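Local coordinates for protein adhesin (Neisseria gonorrhoeae, PDB 6GQ4) that probably serves as a surface adhesin of the gonococcus, recognised by bactericidal antibodies, and may inhibit lysozyme as relatives of its fold do, at residues A[36-41]-A[47-52]; A[61-64]-A[70-73]. All coordinates share one frame; numbering follows the deposited sequence.

Contact 1: residues A[36-41]-A[47-52]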
loop_
_atom_site.group_PDB
_atom_site.type_symbol
_atom_site.label_atom_id
_atom_site.label_comp_id
_atom_site.label_asym_id
_atom_site.label_seq_id
_atom_site.Cartn_x
_atom_site.Cartn_y
_atom_site.Cartn_z
ATOM N N THR A 36 8.159 5.484 -0.368
ATOM C CA THR A 36 8.731 5.452 -1.670
ATOM C C THR A 36 8.069 4.401 -2.584
ATOM O O THR A 36 8.113 4.526 -3.827
ATOM C CB THR A 36 10.241 5.156 -1.605
ATOM O OG1 THR A 36 10.384 3.960 -0.862
ATOM C CG2 THR A 36 10.968 6.283 -0.934
ATOM N N TYR A 37 7.479 3.386 -1.978
ATOM C CA TYR A 37 6.868 2.284 -2.759
ATOM C C TYR A 37 6.020 1.469 -1.825
ATOM O O TYR A 37 6.174 1.546 -0.615
ATOM C CB TYR A 37 7.904 1.442 -3.482
ATOM C CG TYR A 37 8.785 0.623 -2.564
ATOM C CD1 TYR A 37 8.302 -0.575 -2.033
ATOM C CD2 TYR A 37 10.111 0.983 -2.309
ATOM C CE1 TYR A 37 9.107 -1.383 -1.240
ATOM C CE2 TYR A 37 10.909 0.194 -1.474
ATOM C CZ TYR A 37 10.404 -0.988 -0.946
ATOM O OH TYR A 37 11.160 -1.812 -0.121
ATOM N N ALA A 38 5.123 0.689 -2.457
ATOM C CA ALA A 38 4.372 -0.420 -1.796
ATOM C C ALA A 38 4.649 -1.692 -2.574
ATOM O O ALA A 38 4.711 -1.647 -3.808
ATOM C CB ALA A 38 2.902 -0.126 -1.694
ATOM N N SER A 39 4.837 -2.798 -1.835
ATOM C CA SER A 39 5.118 -4.079 -2.475
ATOM C C SER A 39 4.264 -5.149 -1.799
ATOM O O SER A 39 4.155 -5.206 -0.581
ATOM C CB SER A 39 6.619 -4.422 -2.352
ATOM O OG SER A 39 6.881 -5.694 -2.893
ATOM N N ALA A 40 3.686 -6.016 -2.643
ATOM C CA ALA A 40 2.836 -7.120 -2.163
ATOM C C ALA A 40 2.893 -8.278 -3.157
ATOM O O ALA A 40 3.061 -8.121 -4.357
ATOM C CB ALA A 40 1.430 -6.637 -1.977
ATOM N N VAL A 41 2.727 -9.485 -2.595
ATOM C CA VAL A 41 2.607 -10.632 -3.379
ATOM C C VAL A 41 1.119 -10.752 -3.762
ATOM O O VAL A 41 0.201 -10.674 -2.893
ATOM C CB VAL A 41 3.156 -11.897 -2.681
ATOM C CG1 VAL A 41 3.025 -13.095 -3.590
ATOM C CG2 VAL A 41 4.606 -11.716 -2.276
ATOM N N VAL A 47 4.642 -7.839 -6.489
ATOM C CA VAL A 47 4.352 -6.677 -7.337
ATOM C C VAL A 47 4.918 -5.443 -6.640
ATOM O O VAL A 47 4.545 -5.192 -5.532
ATOM C CB VAL A 47 2.840 -6.528 -7.556
ATOM C CG1 VAL A 47 2.546 -5.323 -8.417
ATOM C CG2 VAL A 47 2.257 -7.795 -8.194
ATOM N N GLN A 48 5.759 -4.678 -7.344
ATOM C CA GLN A 48 6.409 -3.491 -6.783
ATOM C C GLN A 48 5.657 -2.281 -7.303
ATOM O O GLN A 48 5.529 -2.156 -8.552
ATOM C CB GLN A 48 7.858 -3.436 -7.265
ATOM C CG GLN A 48 8.600 -2.179 -6.882
ATOM C CD GLN A 48 9.032 -2.201 -5.438
ATOM O OE1 GLN A 48 8.739 -3.129 -4.692
ATOM N NE2 GLN A 48 9.760 -1.173 -5.044
ATOM N N MET A 49 5.113 -1.441 -6.409
ATOM C CA MET A 49 4.311 -0.317 -6.895
ATOM C C MET A 49 4.954 0.990 -6.378
ATOM O O MET A 49 4.757 1.345 -5.227
ATOM C CB MET A 49 2.865 -0.371 -6.403
ATOM C CG MET A 49 2.090 -1.570 -6.982
ATOM S SD MET A 49 0.567 -1.980 -6.039
ATOM C CE MET A 49 1.272 -2.861 -4.643
ATOM N N PRO A 50 5.773 1.659 -7.189
ATOM C CA PRO A 50 6.394 2.923 -6.716
ATOM C C PRO A 50 5.326 3.970 -6.396
ATOM O O PRO A 50 4.224 3.978 -7.011
ATOM C CB PRO A 50 7.220 3.400 -7.915
ATOM C CG PRO A 50 7.438 2.120 -8.693
ATOM C CD PRO A 50 6.146 1.335 -8.572
ATOM N N ILE A 51 5.595 4.846 -5.434
ATOM C CA ILE A 51 4.663 5.913 -5.150
ATOM C C ILE A 51 4.433 6.722 -6.440
ATOM O O ILE A 51 5.332 6.951 -7.243
ATOM C CB ILE A 51 5.125 6.808 -3.985
ATOM C CG1 ILE A 51 3.971 7.698 -3.492
ATOM C CG2 ILE A 51 6.392 7.635 -4.315
ATOM C CD1 ILE A 51 4.257 8.412 -2.190
ATOM N N ASN A 52 3.153 7.027 -6.687
ATOM C CA ASN A 52 2.770 7.740 -7.900
ATOM C C ASN A 52 2.581 9.220 -7.542
ATOM O O ASN A 52 1.632 9.594 -6.868
ATOM C CB ASN A 52 1.506 7.115 -8.513
ATOM C CG ASN A 52 1.177 7.740 -9.840
ATOM O OD1 ASN A 52 1.235 8.956 -9.940
ATOM N ND2 ASN A 52 0.788 6.925 -10.835
#
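Met-49 O accepts the backbone N-H of Ala-38, at 2.9 Å from N to O, and takes a weaker, bent CA-H...O contact from Tyr-37, whose CA lies 3.4 Å from the same oxygen. The pair of strands is an antiparallel hairpin at one end of the sheet of this ACP-like domain, and it illustrates how a hairpin can give its two faces different chemistry. Ala-38 pairs with Met-49 and Ala-40 with Val-47 as hydrogen-bonded pairs. In the first, Met-49 N returns a bond to Ala-38 O at 2.6 Å; the second is joined by Val-47 N to Ala-40 O at 2.7 Å and by a return bond. Beyond the proline, Ile-51 N extends the ladder to Thr-36 O at 3.0 Å.

On the face bearing Ala-38 and Met-49 the contact is apolar. Bent at its last torsion (chi3 -78°), Met-49 brings CE to 4.3 Å from Ala-38 CB, and both side chains also pack on Tyr-63 of strand 61-63.

The face bearing Tyr-37, Ser-39 and Gln-48 is more polar. Gln-48 folds back at its second torsion (chi2 77°), carrying its amide across to strand 35-42, over the tyrosine. The ring and amide planes are 44° apart, so this is no flat stack. The amide's other branch turns to Ser-39, with OE1 3.4 Å from CB, while the serine OG is hydrogen-bonded to Arg-46 NH2. On the tyrosine, NE2 sits above one ring face, displaced toward the rim, only 3.2 Å from CG.

Contact 2: residues A[61-64]-A[70-73]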
loop_
_atom_site.group_PDB
_atom_site.type_symbol
_atom_site.label_atom_id
_atom_site.label_comp_id
_atom_site.label_asym_id
_atom_site.label_seq_id
_atom_site.Cartn_x
_atom_site.Cartn_y
_atom_site.Cartn_z
ATOM N N THR A 61 -2.866 8.908 -1.101
ATOM C CA THR A 61 -1.638 8.377 -1.658
ATOM C C THR A 61 -1.965 7.202 -2.597
ATOM O O THR A 61 -2.760 6.353 -2.206
ATOM C CB THR A 61 -0.683 7.894 -0.562
ATOM O OG1 THR A 61 -0.564 8.930 0.429
ATOM C CG2 THR A 61 0.666 7.548 -1.148
ATOM N N PHE A 62 -1.299 7.146 -3.742
ATOM C CA PHE A 62 -1.431 6.113 -4.716
ATOM C C PHE A 62 -0.071 5.565 -5.081
ATOM O O PHE A 62 0.911 6.315 -5.256
ATOM C CB PHE A 62 -2.038 6.633 -6.039
ATOM C CG PHE A 62 -3.401 7.222 -5.844
ATOM C CD1 PHE A 62 -4.526 6.437 -5.922
ATOM C CD2 PHE A 62 -3.570 8.555 -5.531
ATOM C CE1 PHE A 62 -5.788 6.973 -5.713
ATOM C CE2 PHE A 62 -4.837 9.101 -5.351
ATOM C CZ PHE A 62 -5.936 8.291 -5.390
ATOM N N TYR A 63 -0.015 4.237 -5.166
ATOM C CA TYR A 63 1.168 3.511 -5.587
ATOM C C TYR A 63 0.855 2.758 -6.870
ATOM O O TYR A 63 -0.177 2.114 -6.871
ATOM C CB TYR A 63 1.644 2.538 -4.492
ATOM C CG TYR A 63 1.903 3.180 -3.135
ATOM C CD1 TYR A 63 0.879 3.356 -2.232
ATOM C CD2 TYR A 63 3.164 3.631 -2.773
ATOM C CE1 TYR A 63 1.032 3.928 -0.995
ATOM C CE2 TYR A 63 3.333 4.180 -1.530
ATOM C CZ TYR A 63 2.305 4.317 -0.614
ATOM O OH TYR A 63 2.393 4.966 0.624
ATOM N N GLY A 64 1.792 2.757 -7.812
ATOM C CA GLY A 64 1.678 1.985 -9.048
ATOM C C GLY A 64 1.465 2.886 -10.248
ATOM O O GLY A 64 1.070 4.052 -10.135
ATOM N N VAL A 70 -2.651 -0.899 -8.597
ATOM C CA VAL A 70 -2.632 0.346 -7.868
ATOM C C VAL A 70 -3.125 0.130 -6.434
ATOM O O VAL A 70 -4.236 -0.389 -6.216
ATOM C CB VAL A 70 -3.448 1.427 -8.588
ATOM C CG1 VAL A 70 -3.519 2.671 -7.731
ATOM C CG2 VAL A 70 -2.880 1.717 -9.971
ATOM N N LEU A 71 -2.252 0.534 -5.446
ATOM C CA LEU A 71 -2.681 0.606 -4.057
ATOM C C LEU A 71 -3.123 2.045 -3.751
ATOM O O LEU A 71 -2.336 2.977 -4.062
ATOM C CB LEU A 71 -1.533 0.144 -3.158
ATOM C CG LEU A 71 -1.906 -0.073 -1.695
ATOM C CD1 LEU A 71 -0.961 -1.089 -1.072
ATOM C CD2 LEU A 71 -1.956 1.207 -0.870
ATOM N N SER A 72 -4.303 2.214 -3.163
ATOM C CA SER A 72 -4.729 3.566 -2.801
ATOM C C SER A 72 -5.103 3.593 -1.316
ATOM O O SER A 72 -5.620 2.659 -0.725
ATOM C CB SER A 72 -5.835 4.090 -3.676
ATOM O OG SER A 72 -6.987 3.295 -3.514
ATOM N N THR A 73 -4.735 4.725 -0.705
ATOM C CA THR A 73 -4.883 4.932 0.702
ATOM C C THR A 73 -4.853 6.455 0.963
ATOM O O THR A 73 -4.923 7.284 0.035
ATOM C CB THR A 73 -3.782 4.162 1.461
ATOM O OG1 THR A 73 -4.033 4.163 2.871
ATOM C CG2 THR A 73 -2.384 4.696 1.196
#
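Thr-61 meets Thr-73 at the start of strand 61-63, where a two-way exchange of backbone bonds, Thr-61 N to Thr-73 O at 2.9 Å and Thr-73 N to Thr-61 O at 3.0 Å, sets the register of a second antiparallel beta hairpin. The methyl of Thr-73 also packs on its partner, CG2 lying 4.0 Å from Thr-61 CB. The hydroxyls look elsewhere: Thr-61 OG1 is hydrogen-bonded to Gly-74 O and Thr-73 OG1 is hydrogen-bonded to Pro-85 O.

Phe-62 comes next, in a non-hydrogen-bonded pair with Ser-72. Its CA-H points at Leu-71 O, and its ring reaches across the strand, CD1 being 3.5 Å from Ser-72 CB. Val-70 CG1 approaches the ring at its edge, close to the ring plane.

Tyr-63 returns to the face of Thr-61. Leu-71 O accepts its N-H at 2.9 Å, and Tyr-63 O takes the N-H of Leu-71 in exchange. With CG beside the backbone N (chi1 -55°), the ring runs alongside Leu-71, both pointing the same way, and CD1 comes to 3.8 Å from Leu-71 CD2. Farther along the ring, Thr-73 CG2 meets Tyr-63 CE1 at the edge, 4.1 Å away. The phenol is hydrogen-bonded to Thr-35 OG1. Gly-64 then ends the segment at a phi of 110°, where a side chain would jam against the preceding carbonyl O and crowd Val-70 CA.

The Thr-73 methyl, Leu-71 and the tyrosine ring thus build one apolar surface, while the polar ends find partners beyond the paired residues. Thr-73, touching the sodium ligand Gln-84, links that surface to the rim of the metal site.

Contacts 1 and 2 are successive hairpins holding different strand pairs at the two ends of one sheet order, and they meet: Pro-50 O and Gly-64 N, like Asn-52 N and Phe-62 O, lie 2.8 Å apart as probable hydrogen bonds. The outermost strands are thereby joined, consistent with a sheet closing into a barrel. Both contacts are partly buried. Contact 1 has two exposed residues, Gln-48 and Pro-50, on its outer, more polar face; contact 2 has none, and its Thr-73 approaches the bound sodium ion. Their inner faces share a core, where Leu-71, beside Tyr-63, also packs on Ala-38 and Met-49.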